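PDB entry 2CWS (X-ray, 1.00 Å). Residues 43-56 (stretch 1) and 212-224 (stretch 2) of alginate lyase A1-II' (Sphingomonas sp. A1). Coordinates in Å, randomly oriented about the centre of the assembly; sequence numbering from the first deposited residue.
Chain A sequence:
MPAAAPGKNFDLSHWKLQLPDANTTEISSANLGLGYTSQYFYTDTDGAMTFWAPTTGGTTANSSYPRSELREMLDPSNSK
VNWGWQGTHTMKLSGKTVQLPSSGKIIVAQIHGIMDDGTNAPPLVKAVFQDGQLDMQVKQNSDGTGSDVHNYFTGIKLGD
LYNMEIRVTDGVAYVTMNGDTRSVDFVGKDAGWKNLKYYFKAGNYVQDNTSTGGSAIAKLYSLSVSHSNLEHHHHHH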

# COMPACT_ATOMS: atom_id res chain seq x y z
N THR A 43 -14.54 -0.82 10.82
CA THR A 43 -14.09 -1.95 11.65
C THR A 43 -15.11 -3.06 11.50
O THR A 43 -16.30 -2.84 11.75
CB THR A 43 -14.01 -1.50 13.11
OG1 THR A 43 -12.99 -0.51 13.21
CG2 THR A 43 -13.72 -2.71 14.00
N ASP A 44 -14.65 -4.26 11.08
CA ASP A 44 -15.56 -5.39 11.00
C ASP A 44 -15.73 -6.03 12.36
O ASP A 44 -15.08 -5.66 13.35
CB ASP A 44 -15.09 -6.36 9.90
CG ASP A 44 -16.19 -7.17 9.29
OD1 ASP A 44 -17.35 -7.09 9.73
OD2 ASP A 44 -15.89 -7.87 8.30
N THR A 45 -16.61 -7.02 12.42
CA THR A 45 -16.88 -7.65 13.73
C THR A 45 -15.68 -8.38 14.32
O THR A 45 -15.69 -8.66 15.54
CB THR A 45 -18.06 -8.62 13.55
OG1 THR A 45 -17.73 -9.60 12.57
CG2 THR A 45 -19.34 -7.91 13.13
N ASP A 46 -14.71 -8.73 13.50
CA ASP A 46 -13.47 -9.36 13.96
C ASP A 46 -12.41 -8.34 14.34
O ASP A 46 -11.29 -8.77 14.60
CB ASP A 46 -12.93 -10.31 12.88
CG ASP A 46 -12.57 -9.61 11.58
OD1 ASP A 46 -12.70 -8.39 11.46
OD2 ASP A 46 -12.14 -10.34 10.64
N GLY A 47 -12.78 -7.05 14.41
CA GLY A 47 -11.82 -6.01 14.78
C GLY A 47 -10.99 -5.51 13.62
O GLY A 47 -10.22 -4.55 13.82
N ALA A 48 -11.08 -6.11 12.45
CA ALA A 48 -10.18 -5.67 11.38
C ALA A 48 -10.54 -4.31 10.86
O ALA A 48 -11.71 -3.96 10.69
CB ALA A 48 -10.27 -6.62 10.17
N MET A 49 -9.47 -3.55 10.53
CA MET A 49 -9.64 -2.33 9.71
C MET A 49 -9.89 -2.83 8.28
O MET A 49 -9.05 -3.53 7.69
CB MET A 49 -8.40 -1.48 9.82
CG MET A 49 -8.33 -0.29 8.88
SD MET A 49 -7.08 0.91 9.31
CE MET A 49 -5.60 -0.08 9.30
N THR A 50 -11.06 -2.48 7.73
CA THR A 50 -11.59 -3.10 6.53
C THR A 50 -11.76 -2.03 5.46
O THR A 50 -12.39 -1.00 5.71
CB THR A 50 -12.92 -3.78 6.89
OG1 THR A 50 -12.73 -4.69 7.95
CG2 THR A 50 -13.41 -4.61 5.66
N PHE A 51 -11.23 -2.33 4.28
CA PHE A 51 -11.20 -1.40 3.15
C PHE A 51 -12.06 -1.98 2.04
O PHE A 51 -11.77 -3.11 1.57
CB PHE A 51 -9.77 -1.27 2.60
CG PHE A 51 -8.75 -0.77 3.61
CD1 PHE A 51 -8.44 0.59 3.67
CD2 PHE A 51 -8.11 -1.65 4.46
CE1 PHE A 51 -7.47 1.04 4.53
CE2 PHE A 51 -7.15 -1.19 5.35
CZ PHE A 51 -6.80 0.16 5.38
N TRP A 52 -13.09 -1.25 1.61
CA TRP A 52 -13.97 -1.70 0.53
C TRP A 52 -13.90 -0.68 -0.62
O TRP A 52 -13.96 0.53 -0.36
CB TRP A 52 -15.44 -1.85 1.05
CG TRP A 52 -16.35 -2.17 -0.12
CD1 TRP A 52 -16.47 -3.43 -0.69
CD2 TRP A 52 -17.19 -1.31 -0.89
NE1 TRP A 52 -17.34 -3.38 -1.74
CE2 TRP A 52 -17.81 -2.07 -1.89
CE3 TRP A 52 -17.51 0.08 -0.78
CZ2 TRP A 52 -18.70 -1.56 -2.83
CZ3 TRP A 52 -18.40 0.60 -1.71
CH2 TRP A 52 -18.99 -0.21 -2.71
N ALA A 53 -13.79 -1.19 -1.84
CA ALA A 53 -13.78 -0.26 -2.99
C ALA A 53 -14.42 -0.95 -4.19
O ALA A 53 -14.07 -2.09 -4.51
CB ALA A 53 -12.36 0.16 -3.38
N PRO A 54 -15.32 -0.27 -4.88
CA PRO A 54 -15.95 -0.79 -6.09
C PRO A 54 -15.09 -0.52 -7.32
O PRO A 54 -14.38 0.48 -7.41
CB PRO A 54 -17.26 0.01 -6.16
CG PRO A 54 -16.87 1.36 -5.61
CD PRO A 54 -15.89 1.08 -4.49
N THR A 55 -15.23 -1.39 -8.33
CA THR A 55 -14.42 -1.24 -9.56
C THR A 55 -14.79 0.01 -10.34
O THR A 55 -13.93 0.47 -11.13
CB THR A 55 -14.52 -2.47 -10.49
OG1 THR A 55 -15.89 -2.62 -10.91
CG2 THR A 55 -14.06 -3.73 -9.73
N THR A 56 -15.97 0.56 -10.10
CA THR A 56 -16.39 1.80 -10.78
C THR A 56 -16.05 3.04 -9.97
O THR A 56 -16.52 4.14 -10.34
CB THR A 56 -17.91 1.72 -11.04
OG1 THR A 56 -18.49 1.42 -9.74
CG2 THR A 56 -18.25 0.64 -12.02
N THR A 212 -18.65 -4.17 -14.65
CA THR A 212 -19.35 -5.18 -13.85
C THR A 212 -18.35 -5.94 -12.96
O THR A 212 -18.73 -6.98 -12.42
CB THR A 212 -20.11 -6.19 -14.68
OG1 THR A 212 -19.16 -6.99 -15.41
CG2 THR A 212 -21.01 -5.48 -15.70
N GLY A 213 -17.14 -5.36 -12.78
CA GLY A 213 -16.16 -6.13 -12.01
C GLY A 213 -16.45 -6.25 -10.52
O GLY A 213 -15.72 -6.99 -9.85
N GLY A 214 -17.43 -5.55 -9.99
CA GLY A 214 -17.82 -5.76 -8.61
C GLY A 214 -17.01 -4.91 -7.64
O GLY A 214 -16.99 -3.66 -7.80
N SER A 215 -16.36 -5.54 -6.71
CA SER A 215 -15.66 -4.74 -5.67
C SER A 215 -14.75 -5.69 -4.88
O SER A 215 -14.88 -6.90 -4.95
CB SER A 215 -16.66 -4.07 -4.74
OG SER A 215 -17.44 -5.02 -4.00
N ALA A 216 -13.86 -5.09 -4.11
CA ALA A 216 -12.94 -5.87 -3.29
C ALA A 216 -13.00 -5.43 -1.83
O ALA A 216 -13.38 -4.29 -1.51
CB ALA A 216 -11.50 -5.70 -3.78
N ILE A 217 -12.63 -6.36 -0.96
CA ILE A 217 -12.49 -6.11 0.47
C ILE A 217 -11.13 -6.63 0.91
O ILE A 217 -10.83 -7.81 0.67
CB ILE A 217 -13.57 -6.82 1.29
CG1 ILE A 217 -14.99 -6.37 0.90
CG2 ILE A 217 -13.33 -6.64 2.78
CD1 ILE A 217 -16.11 -7.26 1.47
N ALA A 218 -10.37 -5.78 1.57
CA ALA A 218 -9.12 -6.20 2.22
C ALA A 218 -9.18 -5.77 3.68
O ALA A 218 -9.82 -4.76 4.00
CB ALA A 218 -7.89 -5.59 1.56
N LYS A 219 -8.52 -6.54 4.55
CA LYS A 219 -8.49 -6.29 5.96
C LYS A 219 -7.08 -6.21 6.50
O LYS A 219 -6.18 -6.93 6.00
CB LYS A 219 -9.18 -7.47 6.71
CG LYS A 219 -10.68 -7.40 6.62
CD LYS A 219 -11.35 -8.59 7.35
CE LYS A 219 -12.83 -8.31 7.53
NZ LYS A 219 -13.51 -9.41 8.31
N LEU A 220 -6.92 -5.39 7.54
CA LEU A 220 -5.69 -5.36 8.33
C LEU A 220 -6.06 -5.57 9.80
O LEU A 220 -7.01 -4.99 10.31
CB LEU A 220 -4.95 -4.04 8.16
CG LEU A 220 -4.39 -3.79 6.73
CD1 LEU A 220 -3.79 -2.41 6.63
CD2 LEU A 220 -3.37 -4.84 6.36
N TYR A 221 -5.20 -6.38 10.47
CA TYR A 221 -5.32 -6.60 11.91
C TYR A 221 -4.20 -5.91 12.67
O TYR A 221 -4.34 -5.63 13.85
CB TYR A 221 -5.26 -8.11 12.24
CG TYR A 221 -6.44 -8.86 11.65
CD1 TYR A 221 -6.31 -9.50 10.42
CD2 TYR A 221 -7.67 -8.88 12.28
CE1 TYR A 221 -7.36 -10.16 9.84
CE2 TYR A 221 -8.73 -9.54 11.69
CZ TYR A 221 -8.59 -10.18 10.49
OH TYR A 221 -9.62 -10.87 9.89
N SER A 222 -3.10 -5.58 11.99
CA SER A 222 -2.01 -4.82 12.61
C SER A 222 -1.29 -4.07 11.47
O SER A 222 -1.29 -4.56 10.32
CB SER A 222 -1.06 -5.73 13.39
OG SER A 222 -0.51 -6.69 12.53
N LEU A 223 -0.69 -2.93 11.82
CA LEU A 223 -0.01 -2.09 10.80
C LEU A 223 0.92 -1.16 11.53
O LEU A 223 0.46 -0.37 12.37
CB LEU A 223 -1.05 -1.26 10.03
CG LEU A 223 -0.48 -0.25 9.00
CD1 LEU A 223 0.29 -0.94 7.89
CD2 LEU A 223 -1.62 0.61 8.46
N SER A 224 2.22 -1.23 11.24
CA SER A 224 3.18 -0.37 11.88
C SER A 224 4.26 0.02 10.88
O SER A 224 4.56 -0.69 9.94
CB SER A 224 3.78 -1.00 13.15
OG SER A 224 4.52 -2.12 12.81
O HOH W 1 -15.53 -10.05 10.64
O HOH W 2 -19.07 -3.30 -10.84
O HOH W 3 -18.17 -1.48 -9.24

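A buried polar group must find a partner, and two neighbouring strands of alginate lyase A1-II' show how backbone and side chains share that task. Strand 49-54 runs antiparallel to strand 215-220, their N-to-C directions 163° apart, close to the 180° of exact antiparallel, and every second residue pair closes a two-way ring of hydrogen bonds. Met 49 N donates to Leu 220 O (2.9 Å) and Leu 220 N returns to Met 49 O (2.8 Å). Phe 51 N likewise reaches Ala 218 O at 2.8 Å, answered by Ala 218 N to Phe 51 O at 3.0 Å; Ala 53 and Ala 216 repeat the pattern. Beyond the last pair, Thr 55 N still finds Gly 214 O at 2.9 Å. That carbonyl also accepts from water 3, while Gly 214 N donates to water 2, which in turn donates to Thr 55 OG1.

At the other end, a type I turn from Asp 44 to Gly 47 brings two carboxylates to one ammonium group. Lys 219, its side chain nearly fully extended, forms salt bridges from NZ to Asp 44 OD2 (2.8 Å) and Asp 46 OD2 (2.9 Å), so a single positive charge is shared between two carboxylates. Asp 46 OD2 also accepts from Tyr 221 OH at 2.7 Å. The remaining carboxylate oxygens serve the turn itself: Asp 44 OD1 takes the Thr 45 amide and Asp 46 OD1 that of Ala 48. Ala 48 CB lies over one face of the Tyr 221 ring, 4.1 Å from its centroid, a CH-pi contact.

The sheet faces differ in character. Trp 52 packs CD1 against Ile 217 CG1 (3.7 Å), and its NE1 donates a weak hydrogen bond to Ser 215 OG (2.8 Å). On the face bearing Met 49 and Phe 51, contacts are apolar: Leu 220 CD1 meets Met 49 CE at 4.0 Å and Phe 51 CE2 at 3.8 Å.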